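Local coordinates for hypothetical protein TTMA177 (Thermus thermophilus phage TMA, PDB 2ZDJ) that is of unknown function but folds as a small, single-chain alpha+beta protein of cystatin-like type, one helix packed on an antiparallel sheet, at residues A[26-30]-A[47-51]; A[30-36]-A[65-69]. The contacts are given in a common frame with arbitrary orientation. Residues are numbered along the deposited sequence.

Interaction 1 (A[26-30]-A[47-51])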
loop_
_atom_site.group_PDB
_atom_site.type_symbol
_atom_site.label_atom_id
_atom_site.label_comp_id
_atom_site.label_asym_id
_atom_site.label_seq_id
_atom_site.Cartn_x
_atom_site.Cartn_y
_atom_site.Cartn_z
ATOM N N ILE A 26 0.759 6.923 -7.482
ATOM C CA ILE A 26 0.450 5.494 -7.528
ATOM C C ILE A 26 -1.055 5.259 -7.661
ATOM O O ILE A 26 -1.489 4.522 -8.535
ATOM C CB ILE A 26 0.930 4.752 -6.248
ATOM C CG1 ILE A 26 2.408 5.041 -5.967
ATOM C CG2 ILE A 26 0.692 3.258 -6.396
ATOM C CD1 ILE A 26 3.322 4.616 -7.038
ATOM N N LEU A 27 -1.837 5.885 -6.779
ATOM C CA LEU A 27 -3.283 5.733 -6.804
ATOM C C LEU A 27 -3.850 6.051 -8.197
ATOM O O LEU A 27 -4.715 5.332 -8.692
ATOM C CB LEU A 27 -3.939 6.638 -5.742
ATOM C CG LEU A 27 -3.651 6.387 -4.251
ATOM C CD1 LEU A 27 -4.230 7.519 -3.408
ATOM C CD2 LEU A 27 -4.247 5.062 -3.819
ATOM N N GLU A 28 -3.355 7.107 -8.843
ATOM C CA GLU A 28 -3.868 7.452 -10.172
ATOM C C GLU A 28 -3.442 6.397 -11.173
ATOM O O GLU A 28 -4.198 6.039 -12.079
ATOM C CB GLU A 28 -3.353 8.824 -10.631
ATOM C CG GLU A 28 -3.898 9.976 -9.828
ATOM C CD GLU A 28 -3.645 11.316 -10.490
ATOM O OE1 GLU A 28 -3.870 12.352 -9.821
ATOM O OE2 GLU A 28 -3.230 11.330 -11.674
ATOM N N TYR A 29 -2.216 5.916 -11.005
ATOM C CA TYR A 29 -1.668 4.886 -11.870
ATOM C C TYR A 29 -2.599 3.672 -11.862
ATOM O O TYR A 29 -3.010 3.176 -12.911
ATOM C CB TYR A 29 -0.286 4.473 -11.364
ATOM C CG TYR A 29 0.385 3.394 -12.185
ATOM C CD1 TYR A 29 0.624 3.573 -13.551
ATOM C CD2 TYR A 29 0.793 2.203 -11.594
ATOM C CE1 TYR A 29 1.253 2.590 -14.307
ATOM C CE2 TYR A 29 1.422 1.210 -12.337
ATOM C CZ TYR A 29 1.651 1.408 -13.693
ATOM O OH TYR A 29 2.279 0.425 -14.424
ATOM N N ILE A 30 -2.946 3.204 -10.671
ATOM C CA ILE A 30 -3.805 2.036 -10.566
ATOM C C ILE A 30 -5.288 2.353 -10.692
ATOM O O ILE A 30 -6.123 1.453 -10.686
ATOM C CB ILE A 30 -3.544 1.285 -9.258
ATOM C CG1 ILE A 30 -3.986 2.120 -8.065
ATOM C CG2 ILE A 30 -2.062 0.953 -9.158
ATOM C CD1 ILE A 30 -3.870 1.376 -6.739
ATOM N N ASP A 47 7.333 -3.326 -12.374
ATOM C CA ASP A 47 5.981 -2.785 -12.239
ATOM C C ASP A 47 5.543 -2.976 -10.786
ATOM O O ASP A 47 6.266 -3.581 -9.992
ATOM C CB ASP A 47 5.025 -3.522 -13.185
ATOM C CG ASP A 47 3.800 -2.695 -13.557
ATOM O OD1 ASP A 47 3.477 -1.721 -12.847
ATOM O OD2 ASP A 47 3.146 -3.031 -14.568
ATOM N N TYR A 48 4.380 -2.442 -10.428
ATOM C CA TYR A 48 3.864 -2.594 -9.068
ATOM C C TYR A 48 3.006 -3.849 -9.082
ATOM O O TYR A 48 1.937 -3.862 -9.679
ATOM C CB TYR A 48 3.025 -1.372 -8.678
ATOM C CG TYR A 48 3.851 -0.135 -8.433
ATOM C CD1 TYR A 48 4.359 0.141 -7.167
ATOM C CD2 TYR A 48 4.165 0.738 -9.478
ATOM C CE1 TYR A 48 5.162 1.251 -6.940
ATOM C CE2 TYR A 48 4.968 1.854 -9.266
ATOM C CZ TYR A 48 5.468 2.106 -7.994
ATOM O OH TYR A 48 6.299 3.190 -7.771
ATOM N N GLU A 49 3.482 -4.911 -8.444
ATOM C CA GLU A 49 2.750 -6.173 -8.412
ATOM C C GLU A 49 1.593 -6.127 -7.421
ATOM O O GLU A 49 0.547 -6.747 -7.630
ATOM C CB GLU A 49 3.698 -7.310 -8.045
ATOM C CG GLU A 49 3.083 -8.692 -8.178
ATOM C CD GLU A 49 2.719 -9.028 -9.609
ATOM O OE1 GLU A 49 3.581 -8.849 -10.502
ATOM O OE2 GLU A 49 1.572 -9.473 -9.837
ATOM N N GLU A 50 1.789 -5.402 -6.327
ATOM C CA GLU A 50 0.752 -5.259 -5.322
ATOM C C GLU A 50 0.790 -3.858 -4.738
ATOM O O GLU A 50 1.849 -3.223 -4.662
ATOM C CB GLU A 50 0.936 -6.282 -4.183
ATOM C CG GLU A 50 0.542 -7.715 -4.523
ATOM C CD GLU A 50 0.828 -8.705 -3.383
ATOM O OE1 GLU A 50 0.538 -8.398 -2.204
ATOM O OE2 GLU A 50 1.333 -9.802 -3.672
ATOM N N VAL A 51 -0.378 -3.368 -4.347
ATOM C CA VAL A 51 -0.482 -2.067 -3.709
ATOM C C VAL A 51 -1.539 -2.176 -2.609
ATOM O O VAL A 51 -2.679 -2.565 -2.854
ATOM C CB VAL A 51 -0.874 -0.952 -4.719
ATOM C CG1 VAL A 51 -1.021 0.374 -4.002
ATOM C CG2 VAL A 51 0.197 -0.830 -5.799
#
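The last turn of helix 20-30 approaches strand 47-54 through side chains alone; the nearest CA pair, I26 and V51, is 8.5 Å apart, too far for backbone pairing. I26 opens the contact. It is buried, its CA-to-CB bond points toward the strand, and its two branches take different partners: CD1 lies 3.4 Å from OH of Y48, while CG2 packs 4.1 Å from CG1 of V51. L27 points its CA-to-CB bond away from 47-51 and touches P36 and L68 instead; E28 is out of reach. One residue on, Y29 again faces the strand. Its chi1 is t, which carries the ring out to D47, and Y29 OH donates a hydrogen bond of 2.9 Å to D47 OD1. That same oxygen accepts from Y48 N at 2.7 Å, so the carboxylate joins the tyrosine to the strand backbone. Y29 CE2 also meets Y48 CD2 at 4.0 Å, an oblique approach of the two rings. I30, one turn after I26 and linked to it by the 2.9 Å bond from I30 N to I26 O, sets CD1 4.1 Å from CG1 of V51. V51 CG1 is therefore touched from both isoleucines. Between Y48 and V51 the strand is bent by a classic beta bulge in which E49 and E50 both face K42, with E50 salt-bridged to that lysine. With apolar contacts at I26, I30 and V51 and a hydrogen bond at the exposed Y29, the contact is the helix-on-sheet packing of an alpha+beta fold, consistent with the cystatin-like class, where a helix lies across an antiparallel sheet.

Interaction 2 (A[30-36]-A[65-69]); sequences IGSEEEP and AYRLK
A helix-ending Schellman motif and the following loop cover the C-terminal end of the chain. G31, the first residue to leave helical phi/psi, is the C-prime residue, and its positive phi (72/29) favours glycine; G31 N bonds E28 O and S32 N bonds L27 O. An ST turn follows: E34 N donates to S32 OG at 2.9 Å. S32 (-92/142), E34 (-65/156) and P36 (-66/166) are extended, interrupted by E33 (-97/-4) and E35 (-126/57). Facing the loop, 65-67 is strand, and L68 and K69 form a classic beta bulge opposite V51. The nearest CA pairs are I30-K69 and S32-L68, both 7.0 Å, and P36-Y66, 9.2 Å, so the segments run antiparallel without hydrogen bonds between them. L68 (m, t) is central: its CB lies 3.7 Å from I30 CD1, its CD2 3.4 Å from E34 CG and 3.9 Å from S32 OG, its CD1 4.2 Å from P36 CG. I30 (p, t) brings CG2 to 4.2 Å from K69 CG. Y66 (chi1 p) sets CE2 4.3 Å from E34 CB and OH 3.2 Å from P36 CB; that hydroxyl is hydrogen-bonded to D55. L27 of helix 20-30 touches P36 and L68, while strand 47-54 pairs with 64-67.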
loop_
_atom_site.group_PDB
_atom_site.type_symbol
_atom_site.label_atom_id
_atom_site.label_comp_id
_atom_site.label_asym_id
_atom_site.label_seq_id
_atom_site.Cartn_x
_atom_site.Cartn_y
_atom_site.Cartn_z
ATOM N N ILE A 30 -2.946 3.204 -10.671
ATOM C CA ILE A 30 -3.805 2.036 -10.566
ATOM C C ILE A 30 -5.288 2.353 -10.692
ATOM O O ILE A 30 -6.123 1.453 -10.686
ATOM C CB ILE A 30 -3.544 1.285 -9.258
ATOM C CG1 ILE A 30 -3.986 2.120 -8.065
ATOM C CG2 ILE A 30 -2.062 0.953 -9.158
ATOM C CD1 ILE A 30 -3.870 1.376 -6.739
ATOM N N GLY A 31 -5.606 3.640 -10.804
ATOM C CA GLY A 31 -6.987 4.054 -10.972
ATOM C C GLY A 31 -7.882 3.935 -9.761
ATOM O O GLY A 31 -9.088 3.761 -9.905
ATOM N N SER A 32 -7.309 4.048 -8.568
ATOM C CA SER A 32 -8.091 3.942 -7.344
ATOM C C SER A 32 -8.597 5.290 -6.843
ATOM O O SER A 32 -7.878 6.288 -6.906
ATOM C CB SER A 32 -7.253 3.304 -6.244
ATOM O OG SER A 32 -7.915 3.426 -4.997
ATOM N N GLU A 33 -9.826 5.304 -6.328
ATOM C CA GLU A 33 -10.437 6.514 -5.786
ATOM C C GLU A 33 -10.234 6.519 -4.271
ATOM O O GLU A 33 -10.616 7.468 -3.590
ATOM C CB GLU A 33 -11.946 6.548 -6.067
ATOM C CG GLU A 33 -12.403 5.871 -7.354
ATOM C CD GLU A 33 -11.976 6.611 -8.609
ATOM O OE1 GLU A 33 -10.757 6.703 -8.862
ATOM O OE2 GLU A 33 -12.865 7.097 -9.345
ATOM N N GLU A 34 -9.653 5.443 -3.744
ATOM C CA GLU A 34 -9.423 5.341 -2.305
ATOM C C GLU A 34 -8.422 6.410 -1.894
ATOM O O GLU A 34 -7.619 6.865 -2.713
ATOM C CB GLU A 34 -8.891 3.951 -1.937
ATOM C CG GLU A 34 -9.823 2.780 -2.296
ATOM C CD GLU A 34 -11.193 2.894 -1.643
ATOM O OE1 GLU A 34 -11.252 3.288 -0.458
ATOM O OE2 GLU A 34 -12.208 2.578 -2.310
ATOM N N GLU A 35 -8.448 6.802 -0.629
ATOM C CA GLU A 35 -7.546 7.847 -0.180
ATOM C C GLU A 35 -6.683 7.482 1.017
ATOM O O GLU A 35 -6.681 8.166 2.037
ATOM C CB GLU A 35 -8.355 9.116 0.111
ATOM C CG GLU A 35 -9.190 9.561 -1.080
ATOM C CD GLU A 35 -9.904 10.877 -0.850
ATOM O OE1 GLU A 35 -10.622 10.998 0.165
ATOM O OE2 GLU A 35 -9.752 11.790 -1.691
ATOM N N PRO A 36 -5.911 6.400 0.901
ATOM C CA PRO A 36 -5.060 6.018 2.030
ATOM C C PRO A 36 -3.981 7.088 2.252
ATOM O O PRO A 36 -3.777 7.952 1.400
ATOM C CB PRO A 36 -4.483 4.687 1.575
ATOM C CG PRO A 36 -4.308 4.916 0.088
ATOM C CD PRO A 36 -5.624 5.578 -0.287
ATOM N N ALA A 65 -4.432 -3.264 6.610
ATOM C CA ALA A 65 -4.255 -2.719 5.270
ATOM C C ALA A 65 -5.253 -3.336 4.318
ATOM O O ALA A 65 -5.700 -4.475 4.512
ATOM C CB ALA A 65 -2.819 -2.993 4.774
ATOM N N TYR A 66 -5.614 -2.574 3.291
ATOM C CA TYR A 66 -6.556 -3.051 2.292
ATOM C C TYR A 66 -5.894 -3.039 0.919
ATOM O O TYR A 66 -5.219 -2.082 0.565
ATOM C CB TYR A 66 -7.835 -2.199 2.301
ATOM C CG TYR A 66 -7.623 -0.700 2.403
ATOM C CD1 TYR A 66 -7.493 -0.069 3.644
ATOM C CD2 TYR A 66 -7.603 0.092 1.258
ATOM C CE1 TYR A 66 -7.358 1.331 3.736
ATOM C CE2 TYR A 66 -7.467 1.475 1.337
ATOM C CZ TYR A 66 -7.352 2.089 2.572
ATOM O OH TYR A 66 -7.270 3.462 2.620
ATOM N N ARG A 67 -6.078 -4.121 0.164
ATOM C CA ARG A 67 -5.475 -4.269 -1.159
ATOM C C ARG A 67 -6.163 -3.433 -2.239
ATOM O O ARG A 67 -7.374 -3.509 -2.418
ATOM C CB ARG A 67 -5.479 -5.749 -1.562
ATOM C CG ARG A 67 -5.308 -5.988 -3.044
ATOM C CD ARG A 67 -3.955 -6.556 -3.417
ATOM N NE ARG A 67 -3.907 -8.001 -3.295
ATOM C CZ ARG A 67 -3.223 -8.803 -4.109
ATOM N NH1 ARG A 67 -2.523 -8.312 -5.121
ATOM N NH2 ARG A 67 -3.234 -10.113 -3.904
ATOM N N LEU A 68 -5.373 -2.653 -2.969
ATOM C CA LEU A 68 -5.896 -1.787 -4.017
ATOM C C LEU A 68 -5.494 -2.303 -5.387
ATOM O O LEU A 68 -6.070 -1.920 -6.400
ATOM C CB LEU A 68 -5.373 -0.376 -3.800
ATOM C CG LEU A 68 -5.873 0.212 -2.478
ATOM C CD1 LEU A 68 -5.198 1.539 -2.161
ATOM C CD2 LEU A 68 -7.385 0.391 -2.604
ATOM N N LYS A 69 -4.494 -3.176 -5.405
ATOM C CA LYS A 69 -4.015 -3.781 -6.636
ATOM C C LYS A 69 -3.214 -5.021 -6.243
ATOM O O LYS A 69 -2.586 -4.973 -5.165
ATOM C CB LYS A 69 -3.132 -2.786 -7.394
ATOM C CG LYS A 69 -2.819 -3.165 -8.830
ATOM C CD LYS A 69 -1.886 -4.349 -8.922
ATOM C CE LYS A 69 -1.544 -4.659 -10.374
ATOM N NZ LYS A 69 -0.943 -3.489 -11.068
ATOM O OXT LYS A 69 -3.217 -6.014 -7.011
#

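Overall arrangement
Both interactions attach the helix end and its following loop to adjacent strands of one antiparallel sheet, their centres about 8 Å apart. I30 belongs to both, reaching 47-51 in interaction 1 and 65-69 in interaction 2. The strand partners are joined: V51 O lies 2.7 Å from L68 N and V51 N 2.8 Å from K69 O, both probable hydrogen bonds. Interaction 1 is partly buried, with I26 and V51 inside and a tyrosine-aspartate hydrogen bond at the edge. Interaction 2 is a surface contact with no hydrogen bond across it; Y66 OH and K69 NZ find partners beyond its segments, in D55 and Y48. The segments alternate along the chain, so the contacts interlock in sequence order.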